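Local coordinates for aspartokinase (Synechocystis, PDB 3L76), which probably phosphorylates the beta-carboxyl group of aspartate with ATP, the first step on the routes to lysine and threonine, and binds both end products, at residues 268-280 and 310-323. Numbering follows the deposited sequence.
With SO4 (sulfate ion), chain G.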
loop_
_atom_site.group_PDB
_atom_site.type_symbol
_atom_site.label_atom_id
_atom_site.label_comp_id
_atom_site.label_asym_id
_atom_site.label_seq_id
_atom_site.Cartn_x
_atom_site.Cartn_y
_atom_site.Cartn_z
ATOM N N ALA A 268 -14.213 49.822 -5.948
ATOM C CA ALA A 268 -14.451 50.985 -6.797
ATOM C C ALA A 268 -13.966 52.292 -6.154
ATOM O O ALA A 268 -13.825 53.318 -6.825
ATOM C CB ALA A 268 -15.928 51.078 -7.174
ATOM N N ASP A 269 -13.705 52.246 -4.853
ATOM C CA ASP A 269 -13.276 53.426 -4.127
ATOM C C ASP A 269 -11.763 53.575 -4.278
ATOM O O ASP A 269 -10.993 53.330 -3.346
ATOM C CB ASP A 269 -13.689 53.311 -2.660
ATOM C CG ASP A 269 -13.465 54.589 -1.887
ATOM O OD1 ASP A 269 -13.213 55.643 -2.513
ATOM O OD2 ASP A 269 -13.535 54.523 -0.648
ATOM N N GLN A 270 -11.357 53.964 -5.485
ATOM C CA GLN A 270 -9.948 54.034 -5.866
ATOM C C GLN A 270 -9.716 55.251 -6.760
ATOM O O GLN A 270 -10.570 55.607 -7.566
ATOM C CB GLN A 270 -9.525 52.752 -6.619
ATOM C CG GLN A 270 -9.525 51.484 -5.782
ATOM C CD GLN A 270 -8.173 51.178 -5.137
ATOM O OE1 GLN A 270 -7.118 51.479 -5.700
ATOM N NE2 GLN A 270 -8.204 50.557 -3.958
ATOM N N ALA A 271 -8.560 55.878 -6.602
ATOM C CA ALA A 271 -8.126 56.974 -7.471
ATOM C C ALA A 271 -6.598 56.989 -7.533
ATOM O O ALA A 271 -5.917 56.788 -6.523
ATOM C CB ALA A 271 -8.660 58.319 -6.975
ATOM N N LYS A 272 -6.067 57.221 -8.725
ATOM C CA LYS A 272 -4.626 57.161 -8.941
ATOM C C LYS A 272 -3.938 58.535 -8.871
ATOM O O LYS A 272 -4.390 59.528 -9.467
ATOM C CB LYS A 272 -4.315 56.485 -10.288
ATOM C CG LYS A 272 -2.824 56.327 -10.581
ATOM C CD LYS A 272 -2.559 56.041 -12.045
ATOM C CE LYS A 272 -2.823 57.258 -12.906
ATOM N NZ LYS A 272 -2.447 57.056 -14.344
ATOM N N VAL A 273 -2.846 58.576 -8.117
ATOM C CA VAL A 273 -1.862 59.623 -8.256
ATOM C C VAL A 273 -0.560 59.003 -8.774
ATOM O O VAL A 273 -0.088 58.006 -8.249
ATOM C CB VAL A 273 -1.577 60.336 -6.925
ATOM C CG1 VAL A 273 -0.590 61.438 -7.151
ATOM C CG2 VAL A 273 -2.861 60.891 -6.309
ATOM N N ALA A 274 0.020 59.591 -9.811
ATOM C CA ALA A 274 1.320 59.139 -10.286
ATOM C C ALA A 274 2.300 60.312 -10.372
ATOM O O ALA A 274 1.945 61.409 -10.823
ATOM C CB ALA A 274 1.179 58.435 -11.649
ATOM N N LEU A 275 3.517 60.078 -9.896
ATOM C CA LEU A 275 4.645 60.966 -10.140
ATOM C C LEU A 275 5.473 60.408 -11.285
ATOM O O LEU A 275 6.050 59.337 -11.165
ATOM C CB LEU A 275 5.523 61.060 -8.901
ATOM C CG LEU A 275 5.585 62.448 -8.270
ATOM C CD1 LEU A 275 6.614 62.456 -7.159
ATOM C CD2 LEU A 275 5.908 63.509 -9.328
ATOM N N LEU A 276 5.521 61.138 -12.393
ATOM C CA LEU A 276 6.219 60.693 -13.595
ATOM C C LEU A 276 7.649 61.218 -13.669
ATOM O O LEU A 276 7.931 62.337 -13.235
ATOM C CB LEU A 276 5.465 61.185 -14.828
ATOM C CG LEU A 276 3.997 60.809 -14.945
ATOM C CD1 LEU A 276 3.383 61.541 -16.116
ATOM C CD2 LEU A 276 3.837 59.294 -15.083
ATOM N N ARG A 277 8.535 60.404 -14.233
ATOM C CA ARG A 277 9.893 60.822 -14.579
ATOM C C ARG A 277 10.646 61.434 -13.406
ATOM O O ARG A 277 11.233 62.513 -13.515
ATOM C CB ARG A 277 9.872 61.808 -15.749
ATOM C CG ARG A 277 11.198 61.905 -16.480
ATOM C CD ARG A 277 11.019 62.564 -17.822
ATOM N NE ARG A 277 12.209 62.443 -18.651
ATOM C CZ ARG A 277 12.416 63.158 -19.747
ATOM N NH1 ARG A 277 11.521 64.054 -20.144
ATOM N NH2 ARG A 277 13.518 62.980 -20.446
ATOM N N VAL A 278 10.611 60.743 -12.282
ATOM C CA VAL A 278 11.340 61.157 -11.101
ATOM C C VAL A 278 12.740 60.523 -11.213
ATOM O O VAL A 278 12.929 59.579 -11.977
ATOM C CB VAL A 278 10.557 60.701 -9.828
ATOM C CG1 VAL A 278 11.009 59.330 -9.381
ATOM C CG2 VAL A 278 10.703 61.693 -8.711
ATOM N N PRO A 279 13.736 61.055 -10.482
ATOM C CA PRO A 279 15.089 60.482 -10.590
ATOM C C PRO A 279 15.177 59.059 -10.032
ATOM O O PRO A 279 14.608 58.764 -8.976
ATOM C CB PRO A 279 15.955 61.438 -9.744
ATOM C CG PRO A 279 15.171 62.711 -9.667
ATOM C CD PRO A 279 13.721 62.300 -9.690
ATOM N N ASP A 280 15.895 58.185 -10.731
ATOM C CA ASP A 280 16.044 56.802 -10.278
ATOM C C ASP A 280 17.253 56.614 -9.382
ATOM O O ASP A 280 18.271 56.077 -9.807
ATOM C CB ASP A 280 16.130 55.839 -11.465
ATOM C CG ASP A 280 16.261 54.384 -11.027
ATOM O OD1 ASP A 280 15.878 54.054 -9.876
ATOM O OD2 ASP A 280 16.747 53.569 -11.832
ATOM N N ASN A 310 17.337 57.032 -16.997
ATOM C CA ASN A 310 17.850 57.267 -15.653
ATOM C C ASN A 310 16.766 57.702 -14.670
ATOM O O ASN A 310 17.035 58.328 -13.645
ATOM C CB ASN A 310 18.988 58.278 -15.704
ATOM C CG ASN A 310 20.047 57.886 -16.706
ATOM O OD1 ASN A 310 20.721 56.874 -16.522
ATOM N ND2 ASN A 310 20.180 58.668 -17.794
ATOM N N SER A 311 15.527 57.359 -14.978
ATOM C CA SER A 311 14.442 57.742 -14.090
ATOM C C SER A 311 13.325 56.689 -14.018
ATOM O O SER A 311 13.385 55.659 -14.679
ATOM C CB SER A 311 13.906 59.115 -14.502
ATOM O OG SER A 311 13.563 59.128 -15.867
ATOM N N ASN A 312 12.318 56.938 -13.194
ATOM C CA ASN A 312 11.178 56.026 -13.111
ATOM C C ASN A 312 9.890 56.771 -12.788
ATOM O O ASN A 312 9.929 57.949 -12.465
ATOM C CB ASN A 312 11.429 54.951 -12.048
ATOM C CG ASN A 312 10.743 53.638 -12.369
ATOM O OD1 ASN A 312 9.765 53.595 -13.109
ATOM N ND2 ASN A 312 11.262 52.556 -11.813
ATOM N N ASP A 313 8.751 56.082 -12.875
ATOM C CA ASP A 313 7.490 56.628 -12.372
ATOM C C ASP A 313 7.137 55.959 -11.035
ATOM O O ASP A 313 7.597 54.857 -10.725
ATOM C CB ASP A 313 6.370 56.426 -13.371
ATOM C CG ASP A 313 6.721 56.901 -14.768
ATOM O OD1 ASP A 313 7.398 57.946 -14.929
ATOM O OD2 ASP A 313 6.291 56.219 -15.719
ATOM N N ILE A 314 6.341 56.639 -10.228
ATOM C CA ILE A 314 5.782 56.037 -9.033
ATOM C C ILE A 314 4.266 56.259 -8.999
ATOM O O ILE A 314 3.794 57.393 -9.087
ATOM C CB ILE A 314 6.420 56.576 -7.772
ATOM C CG1 ILE A 314 7.930 56.326 -7.798
ATOM C CG2 ILE A 314 5.781 55.928 -6.552
ATOM C CD1 ILE A 314 8.675 56.816 -6.567
ATOM N N ALA A 315 3.504 55.174 -8.899
ATOM C CA ALA A 315 2.054 55.280 -8.888
ATOM C C ALA A 315 1.513 54.708 -7.608
ATOM O O ALA A 315 2.068 53.767 -7.064
ATOM C CB ALA A 315 1.440 54.592 -10.088
ATOM N N PHE A 316 0.455 55.323 -7.103
ATOM C CA PHE A 316 -0.238 54.801 -5.935
ATOM C C PHE A 316 -1.724 55.104 -6.029
ATOM O O PHE A 316 -2.146 55.926 -6.838
ATOM C CB PHE A 316 0.372 55.315 -4.631
ATOM C CG PHE A 316 0.322 56.804 -4.471
ATOM C CD1 PHE A 316 -0.744 57.409 -3.850
ATOM C CD2 PHE A 316 1.361 57.597 -4.921
ATOM C CE1 PHE A 316 -0.780 58.787 -3.686
ATOM C CE2 PHE A 316 1.322 58.973 -4.766
ATOM C CZ PHE A 316 0.252 59.562 -4.149
ATOM N N THR A 317 -2.528 54.393 -5.250
ATOM C CA THR A 317 -3.945 54.704 -5.204
ATOM C C THR A 317 -4.373 55.063 -3.811
ATOM O O THR A 317 -3.725 54.740 -2.821
ATOM C CB THR A 317 -4.854 53.557 -5.718
ATOM O OG1 THR A 317 -4.794 52.435 -4.817
ATOM C CG2 THR A 317 -4.452 53.155 -7.131
ATOM N N VAL A 318 -5.534 55.675 -3.757
ATOM C CA VAL A 318 -6.015 56.300 -2.570
ATOM C C VAL A 318 -7.544 56.248 -2.714
ATOM O O VAL A 318 -8.066 56.052 -3.818
ATOM C CB VAL A 318 -5.414 57.730 -2.594
ATOM C CG1 VAL A 318 -6.444 58.844 -2.668
ATOM C CG2 VAL A 318 -4.199 57.901 -1.657
ATOM N N VAL A 319 -8.254 56.356 -1.601
ATOM C CA VAL A 319 -9.708 56.442 -1.629
ATOM C C VAL A 319 -10.132 57.709 -2.390
ATOM O O VAL A 319 -9.487 58.748 -2.257
ATOM C CB VAL A 319 -10.246 56.436 -0.183
ATOM C CG1 VAL A 319 -11.559 57.206 -0.074
ATOM C CG2 VAL A 319 -10.386 54.992 0.302
ATOM N N LYS A 320 -11.199 57.610 -3.185
ATOM C CA LYS A 320 -11.668 58.710 -4.032
ATOM C C LYS A 320 -11.691 60.102 -3.368
ATOM O O LYS A 320 -11.281 61.106 -3.970
ATOM C CB LYS A 320 -13.062 58.408 -4.597
ATOM C CG LYS A 320 -13.089 57.526 -5.831
ATOM C CD LYS A 320 -14.500 57.453 -6.428
ATOM C CE LYS A 320 -14.608 56.339 -7.476
ATOM N NZ LYS A 320 -13.386 56.154 -8.345
ATOM N N ASP A 321 -12.170 60.147 -2.132
ATOM C CA ASP A 321 -12.349 61.384 -1.383
ATOM C C ASP A 321 -11.030 61.998 -0.940
ATOM O O ASP A 321 -10.972 63.164 -0.519
ATOM C CB ASP A 321 -13.222 61.129 -0.152
ATOM C CG ASP A 321 -14.691 60.993 -0.494
ATOM O OD1 ASP A 321 -15.100 61.465 -1.574
ATOM O OD2 ASP A 321 -15.438 60.419 0.320
ATOM N N LEU A 322 -9.980 61.195 -1.006
ATOM C CA LEU A 322 -8.652 61.632 -0.606
ATOM C C LEU A 322 -7.782 62.050 -1.790
ATOM O O LEU A 322 -6.690 62.572 -1.603
ATOM C CB LEU A 322 -7.964 60.516 0.178
ATOM C CG LEU A 322 -7.591 60.902 1.601
ATOM C CD1 LEU A 322 -8.513 61.979 2.107
ATOM C CD2 LEU A 322 -7.684 59.701 2.470
ATOM N N LEU A 323 -8.263 61.805 -3.007
ATOM C CA LEU A 323 -7.481 62.101 -4.210
ATOM C C LEU A 323 -6.995 63.552 -4.264
ATOM O O LEU A 323 -5.829 63.822 -4.550
ATOM C CB LEU A 323 -8.297 61.825 -5.463
ATOM C CG LEU A 323 -7.547 62.287 -6.709
ATOM C CD1 LEU A 323 -6.274 61.475 -6.837
ATOM C CD2 LEU A 323 -8.403 62.164 -7.955
HETATM S S SO4 G . 15.461 60.401 -18.448
HETATM O O1 SO4 G . 14.794 59.262 -19.003
HETATM O O2 SO4 G . 15.010 60.896 -17.167
HETATM O O3 SO4 G . 16.827 59.964 -18.263
HETATM O O4 SO4 G . 15.217 61.492 -19.340
HETATM O O HOH W 1 13.674 52.348 -10.174
#
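Strands 271-276 and 311-318 pair antiparallel, from Ala271 opposite Val318 to Leu275 opposite Ile314, within the first ACT domain, the small regulatory fold of a beta sheet backed by helices. Val273, Leu275, Ile314 and Phe316 share the face that packs on helices 284-294 and 323-333. There Val273 CB sits over the Phe316 ring, 3.9 Å from its centroid, a CH-pi contact; with Phe316 CG between its backbone N and carbonyl carbon (chi1 61°), the end of the ring comes nearer to strand 271-276. Leu323 CD1 meets Val273 CG2 from the start of helix 323-333.

Near the threonine pocket the pairing slips by one residue in a G1 beta bulge, where Arg277 and Val278 both face Asn312. Val278 N takes Asn312 O, while Arg277 N turns to Asp313 OD1, a nearly straight bond of 2.8 Å. Beyond the bulge, Asp280 N bonds Asn310 O, and Asp280 OD1 holds the amino group of the bound threonine. A sulfate, probably from the crystallisation liquor, bridges Arg277, Asn310 N and Ser311 OG.

At the other end Lys320 NZ is gripped by Gln270 O and Lys353 O, and Lys320 N reaches Asp269 OD1. Thr317 OG1, itself bonded by Leu301 N, donates to Gln270 OE1 at 2.7 Å, tilted 27° from the amide's carbonyl plane.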